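Local coordinates for uncharacterized protein (Enterococcus faecalis, PDB 3NAT) that is of unknown function, belonging to the DUF3013 family and folding as an alpha-beta half sandwich that carries bound zinc in the crystal, at residues E67-K79 with Y87-L99. Sequence-based numbering, arbitrary orientation.
Sequences EFEDGLLFYNPQK and YLVTIPYEGKKGL
Tyr93 OH is gripped twice: a water 2.7 Å away donates to it and also accepts from Asn76 ND2, while the hydroxyl is hydrogen-bonded to His35 O. That pins the far edge of a ring whose one face lies over Asn76 CA. Strands 67-75 and 90-92 run parallel, and segments 67-79 and 87-99 exchange backbone bonds in alternation, carrying on past both ends of strand 90-92: Leu88 N to Gly71 O, Leu73 N to Val89 O, Ile91 N to Leu73 O, Tyr75 N to Ile91 O and Tyr93 N to Tyr75 O.

On one side of the sheet the Phe74 ring runs along the flank of the Ile91 side chain, with Phe74 CD1 3.8 Å from Ile91 CB; Leu99 CD1 reaches Phe74 CE1 at 3.5 Å. Phe107 of helix 101-125 meets the ring edge-to-face, and Met9 and Leu13 of helix 9-20 also touch it. On the other side Leu73 has CG anti to its backbone nitrogen (chi1 -168°), and its CD2 makes a CH-pi contact over the Tyr87 ring, 4.0 Å from the centroid. Farther along, Tyr75 CZ sits 3.6 Å from Pro92 CB; Pro77 CG meets Pro92 CB in the same chain, and Pro77 of the second subunit packs on Tyr75.

Pro92 has no amide hydrogen to donate, yet the ladder continues past it because the bonding donors belong to Ile91 and Tyr93.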
loop_
_atom_site.group_PDB
_atom_site.type_symbol
_atom_site.label_atom_id
_atom_site.label_comp_id
_atom_site.label_asym_id
_atom_site.label_seq_id
_atom_site.Cartn_x
_atom_site.Cartn_y
_atom_site.Cartn_z
ATOM N N GLU A 67 28.075 -2.042 -4.922
ATOM C CA GLU A 67 26.829 -1.959 -5.657
ATOM C C GLU A 67 25.693 -1.716 -4.677
ATOM O O GLU A 67 25.621 -2.342 -3.622
ATOM C CB GLU A 67 26.580 -3.254 -6.424
ATOM C CG GLU A 67 25.107 -3.605 -6.570
ATOM C CD GLU A 67 24.863 -4.622 -7.668
ATOM O OE1 GLU A 67 25.846 -5.262 -8.100
ATOM O OE2 GLU A 67 23.698 -4.773 -8.103
ATOM N N PHE A 68 24.811 -0.790 -5.014
ATOM C CA PHE A 68 23.660 -0.539 -4.172
ATOM C C PHE A 68 22.395 -0.705 -4.990
ATOM O O PHE A 68 22.237 -0.080 -6.030
ATOM C CB PHE A 68 23.724 0.859 -3.578
ATOM C CG PHE A 68 22.562 1.183 -2.697
ATOM C CD1 PHE A 68 22.679 1.097 -1.328
ATOM C CD2 PHE A 68 21.347 1.556 -3.240
ATOM C CE1 PHE A 68 21.618 1.387 -0.512
ATOM C CE2 PHE A 68 20.280 1.849 -2.432
ATOM C CZ PHE A 68 20.416 1.769 -1.061
ATOM N N GLU A 69 21.493 -1.554 -4.521
ATOM C CA GLU A 69 20.268 -1.797 -5.258
ATOM C C GLU A 69 19.049 -1.418 -4.434
ATOM O O GLU A 69 19.047 -1.555 -3.216
ATOM C CB GLU A 69 20.182 -3.253 -5.687
ATOM C CG GLU A 69 18.905 -3.582 -6.424
ATOM C CD GLU A 69 18.866 -5.010 -6.914
ATOM O OE1 GLU A 69 18.373 -5.878 -6.159
ATOM O OE2 GLU A 69 19.331 -5.263 -8.049
ATOM N N ASP A 70 18.020 -0.924 -5.110
ATOM C CA ASP A 70 16.754 -0.612 -4.459
ATOM C C ASP A 70 15.597 -0.774 -5.443
ATOM O O ASP A 70 15.808 -1.056 -6.622
ATOM C CB ASP A 70 16.774 0.800 -3.871
ATOM C CG ASP A 70 15.930 0.922 -2.615
ATOM O OD1 ASP A 70 14.959 0.148 -2.463
ATOM O OD2 ASP A 70 16.244 1.793 -1.775
ATOM N N GLY A 71 14.376 -0.602 -4.951
ATOM C CA GLY A 71 13.195 -0.774 -5.775
ATOM C C GLY A 71 12.041 0.137 -5.396
ATOM O O GLY A 71 11.837 0.459 -4.212
ATOM N N LEU A 72 11.291 0.545 -6.419
ATOM C CA LEU A 72 10.117 1.396 -6.272
ATOM C C LEU A 72 8.899 0.668 -6.833
ATOM O O LEU A 72 8.918 0.219 -7.974
ATOM C CB LEU A 72 10.341 2.712 -7.012
ATOM C CG LEU A 72 11.542 3.546 -6.558
ATOM C CD1 LEU A 72 12.828 3.026 -7.164
ATOM C CD2 LEU A 72 11.349 5.004 -6.924
ATOM N N LEU A 73 7.837 0.551 -6.044
ATOM C CA LEU A 73 6.732 -0.335 -6.414
ATOM C C LEU A 73 5.406 0.340 -6.768
ATOM O O LEU A 73 4.957 1.259 -6.092
ATOM C CB LEU A 73 6.488 -1.348 -5.301
ATOM C CG LEU A 73 5.576 -2.518 -5.654
ATOM C CD1 LEU A 73 6.304 -3.473 -6.587
ATOM C CD2 LEU A 73 5.152 -3.231 -4.387
ATOM N N PHE A 74 4.774 -0.147 -7.828
ATOM C CA PHE A 74 3.429 0.273 -8.178
ATOM C C PHE A 74 2.480 -0.863 -7.860
ATOM O O PHE A 74 2.714 -1.998 -8.278
ATOM C CB PHE A 74 3.357 0.573 -9.660
ATOM C CG PHE A 74 4.086 1.812 -10.057
ATOM C CD1 PHE A 74 3.473 3.049 -9.960
ATOM C CD2 PHE A 74 5.374 1.747 -10.544
ATOM C CE1 PHE A 74 4.136 4.203 -10.335
ATOM C CE2 PHE A 74 6.044 2.894 -10.922
ATOM C CZ PHE A 74 5.424 4.127 -10.816
ATOM N N TYR A 75 1.407 -0.573 -7.132
ATOM C CA TYR A 75 0.528 -1.641 -6.684
ATOM C C TYR A 75 -0.930 -1.254 -6.718
ATOM O O TYR A 75 -1.278 -0.078 -6.593
ATOM C CB TYR A 75 0.887 -2.062 -5.265
ATOM C CG TYR A 75 0.543 -1.019 -4.226
ATOM C CD1 TYR A 75 -0.533 -1.189 -3.362
ATOM C CD2 TYR A 75 1.281 0.144 -4.120
ATOM C CE1 TYR A 75 -0.852 -0.231 -2.407
ATOM C CE2 TYR A 75 0.965 1.108 -3.179
ATOM C CZ TYR A 75 -0.092 0.912 -2.314
ATOM O OH TYR A 75 -0.392 1.880 -1.377
ATOM N N ASN A 76 -1.776 -2.265 -6.890
ATOM C CA ASN A 76 -3.217 -2.103 -6.772
ATOM C C ASN A 76 -3.620 -2.372 -5.337
ATOM O O ASN A 76 -3.447 -3.481 -4.853
ATOM C CB ASN A 76 -3.939 -3.078 -7.692
ATOM C CG ASN A 76 -5.436 -2.842 -7.724
ATOM O OD1 ASN A 76 -5.998 -2.206 -6.836
ATOM N ND2 ASN A 76 -6.091 -3.354 -8.758
ATOM N N PRO A 77 -4.138 -1.347 -4.642
ATOM C CA PRO A 77 -4.521 -1.486 -3.235
ATOM C C PRO A 77 -5.698 -2.433 -3.046
ATOM O O PRO A 77 -5.903 -2.943 -1.945
ATOM C CB PRO A 77 -4.914 -0.062 -2.838
ATOM C CG PRO A 77 -4.186 0.808 -3.797
ATOM C CD PRO A 77 -4.214 0.051 -5.091
ATOM N N GLN A 78 -6.453 -2.667 -4.113
ATOM C CA GLN A 78 -7.546 -3.628 -4.085
ATOM C C GLN A 78 -7.045 -5.045 -4.348
ATOM O O GLN A 78 -7.736 -6.011 -4.052
ATOM C CB GLN A 78 -8.600 -3.274 -5.134
ATOM C CG GLN A 78 -9.148 -1.872 -5.025
ATOM C CD GLN A 78 -9.857 -1.637 -3.717
ATOM O OE1 GLN A 78 -10.372 -2.571 -3.101
ATOM N NE2 GLN A 78 -9.893 -0.382 -3.280
ATOM N N LYS A 79 -5.847 -5.161 -4.916
ATOM C CA LYS A 79 -5.300 -6.458 -5.322
ATOM C C LYS A 79 -3.975 -6.812 -4.639
ATOM O O LYS A 79 -3.911 -7.757 -3.875
ATOM C CB LYS A 79 -5.107 -6.508 -6.840
ATOM C CG LYS A 79 -6.261 -7.093 -7.630
ATOM C CD LYS A 79 -7.491 -6.207 -7.584
ATOM C CE LYS A 79 -8.342 -6.343 -8.857
ATOM N NZ LYS A 79 -8.802 -7.740 -9.126
ATOM N N TYR A 87 10.554 -1.470 0.063
ATOM C CA TYR A 87 10.842 -0.601 -1.061
ATOM C C TYR A 87 11.092 0.830 -0.640
ATOM O O TYR A 87 10.847 1.209 0.502
ATOM C CB TYR A 87 9.687 -0.633 -2.041
ATOM C CG TYR A 87 9.180 -2.017 -2.337
ATOM C CD1 TYR A 87 9.632 -2.723 -3.449
ATOM C CD2 TYR A 87 8.240 -2.619 -1.512
ATOM C CE1 TYR A 87 9.158 -3.992 -3.731
ATOM C CE2 TYR A 87 7.765 -3.889 -1.786
ATOM C CZ TYR A 87 8.226 -4.571 -2.897
ATOM O OH TYR A 87 7.754 -5.834 -3.168
ATOM N N LEU A 88 11.576 1.621 -1.590
ATOM C CA LEU A 88 11.889 3.021 -1.362
ATOM C C LEU A 88 10.580 3.802 -1.248
ATOM O O LEU A 88 10.400 4.585 -0.321
ATOM C CB LEU A 88 12.721 3.536 -2.532
ATOM C CG LEU A 88 13.736 4.653 -2.341
ATOM C CD1 LEU A 88 13.660 5.628 -3.497
ATOM C CD2 LEU A 88 13.523 5.363 -1.036
ATOM N N VAL A 89 9.681 3.569 -2.206
ATOM C CA VAL A 89 8.348 4.155 -2.246
ATOM C C VAL A 89 7.404 3.071 -2.690
ATOM O O VAL A 89 7.808 2.112 -3.354
ATOM C CB VAL A 89 8.204 5.245 -3.329
ATOM C CG1 VAL A 89 7.506 6.469 -2.770
ATOM C CG2 VAL A 89 9.537 5.594 -3.932
ATOM N N THR A 90 6.131 3.248 -2.371
ATOM C CA THR A 90 5.122 2.279 -2.734
ATOM C C THR A 90 3.953 3.060 -3.289
ATOM O O THR A 90 3.158 3.610 -2.543
ATOM C CB THR A 90 4.704 1.454 -1.510
ATOM O OG1 THR A 90 5.650 0.401 -1.311
ATOM C CG2 THR A 90 3.377 0.827 -1.714
ATOM N N ILE A 91 3.860 3.115 -4.610
ATOM C CA ILE A 91 2.899 3.978 -5.281
ATOM C C ILE A 91 1.669 3.228 -5.751
ATOM O O ILE A 91 1.760 2.330 -6.587
ATOM C CB ILE A 91 3.526 4.654 -6.493
ATOM C CG1 ILE A 91 4.805 5.381 -6.077
ATOM C CG2 ILE A 91 2.526 5.606 -7.133
ATOM C CD1 ILE A 91 5.494 6.069 -7.204
ATOM N N PRO A 92 0.505 3.609 -5.216
ATOM C CA PRO A 92 -0.756 2.947 -5.553
ATOM C C PRO A 92 -1.293 3.467 -6.871
ATOM O O PRO A 92 -1.137 4.651 -7.173
ATOM C CB PRO A 92 -1.684 3.371 -4.414
ATOM C CG PRO A 92 -1.158 4.712 -3.979
ATOM C CD PRO A 92 0.332 4.686 -4.222
ATOM N N TYR A 93 -1.910 2.584 -7.646
ATOM C CA TYR A 93 -2.595 2.986 -8.858
ATOM C C TYR A 93 -4.015 2.446 -8.789
ATOM O O TYR A 93 -4.305 1.579 -7.959
ATOM C CB TYR A 93 -1.861 2.470 -10.091
ATOM C CG TYR A 93 -1.850 0.965 -10.229
ATOM C CD1 TYR A 93 -0.800 0.206 -9.724
ATOM C CD2 TYR A 93 -2.891 0.302 -10.876
ATOM C CE1 TYR A 93 -0.791 -1.174 -9.855
ATOM C CE2 TYR A 93 -2.887 -1.079 -11.014
ATOM C CZ TYR A 93 -1.839 -1.809 -10.500
ATOM O OH TYR A 93 -1.837 -3.179 -10.629
ATOM N N GLU A 94 -4.895 2.956 -9.652
ATOM C CA GLU A 94 -6.334 2.696 -9.533
ATOM C C GLU A 94 -6.830 1.524 -10.345
ATOM O O GLU A 94 -7.601 1.710 -11.285
ATOM C CB GLU A 94 -7.144 3.919 -9.955
ATOM C CG GLU A 94 -6.781 5.181 -9.229
ATOM C CD GLU A 94 -7.803 6.261 -9.441
ATOM O OE1 GLU A 94 -8.923 5.928 -9.890
ATOM O OE2 GLU A 94 -7.490 7.437 -9.158
ATOM N N GLY A 95 -6.429 0.320 -9.969
ATOM C CA GLY A 95 -6.820 -0.839 -10.739
ATOM C C GLY A 95 -6.606 -0.531 -12.205
ATOM O O GLY A 95 -5.543 -0.040 -12.583
ATOM N N LYS A 96 -7.618 -0.772 -13.031
ATOM C CA LYS A 96 -7.420 -0.650 -14.470
ATOM C C LYS A 96 -7.185 0.787 -14.947
ATOM O O LYS A 96 -6.379 0.999 -15.850
ATOM C CB LYS A 96 -8.544 -1.334 -15.257
ATOM C CG LYS A 96 -8.050 -2.046 -16.513
ATOM C CD LYS A 96 -8.819 -3.339 -16.770
ATOM C CE LYS A 96 -8.105 -4.227 -17.790
ATOM N NZ LYS A 96 -8.770 -5.554 -17.959
ATOM N N LYS A 97 -7.867 1.762 -14.338
ATOM C CA LYS A 97 -7.689 3.179 -14.689
ATOM C C LYS A 97 -6.222 3.574 -14.822
ATOM O O LYS A 97 -5.868 4.405 -15.664
ATOM C CB LYS A 97 -8.323 4.094 -13.645
ATOM C CG LYS A 97 -9.826 4.094 -13.600
ATOM C CD LYS A 97 -10.335 5.272 -12.766
ATOM C CE LYS A 97 -10.367 6.576 -13.569
ATOM N NZ LYS A 97 -9.060 6.890 -14.204
ATOM N N GLY A 98 -5.381 2.997 -13.966
ATOM C CA GLY A 98 -3.956 3.259 -13.990
ATOM C C GLY A 98 -3.563 4.495 -13.207
ATOM O O GLY A 98 -4.012 4.700 -12.085
ATOM N N LEU A 99 -2.708 5.315 -13.803
ATOM C CA LEU A 99 -2.270 6.548 -13.172
ATOM C C LEU A 99 -2.365 7.656 -14.186
ATOM O O LEU A 99 -2.187 7.422 -15.376
ATOM C CB LEU A 99 -0.816 6.444 -12.700
ATOM C CG LEU A 99 -0.456 5.618 -11.465
ATOM C CD1 LEU A 99 1.045 5.437 -11.368
ATOM C CD2 LEU A 99 -0.983 6.256 -10.199
HETATM O O HOH W 1 -4.357 -4.061 -10.834
#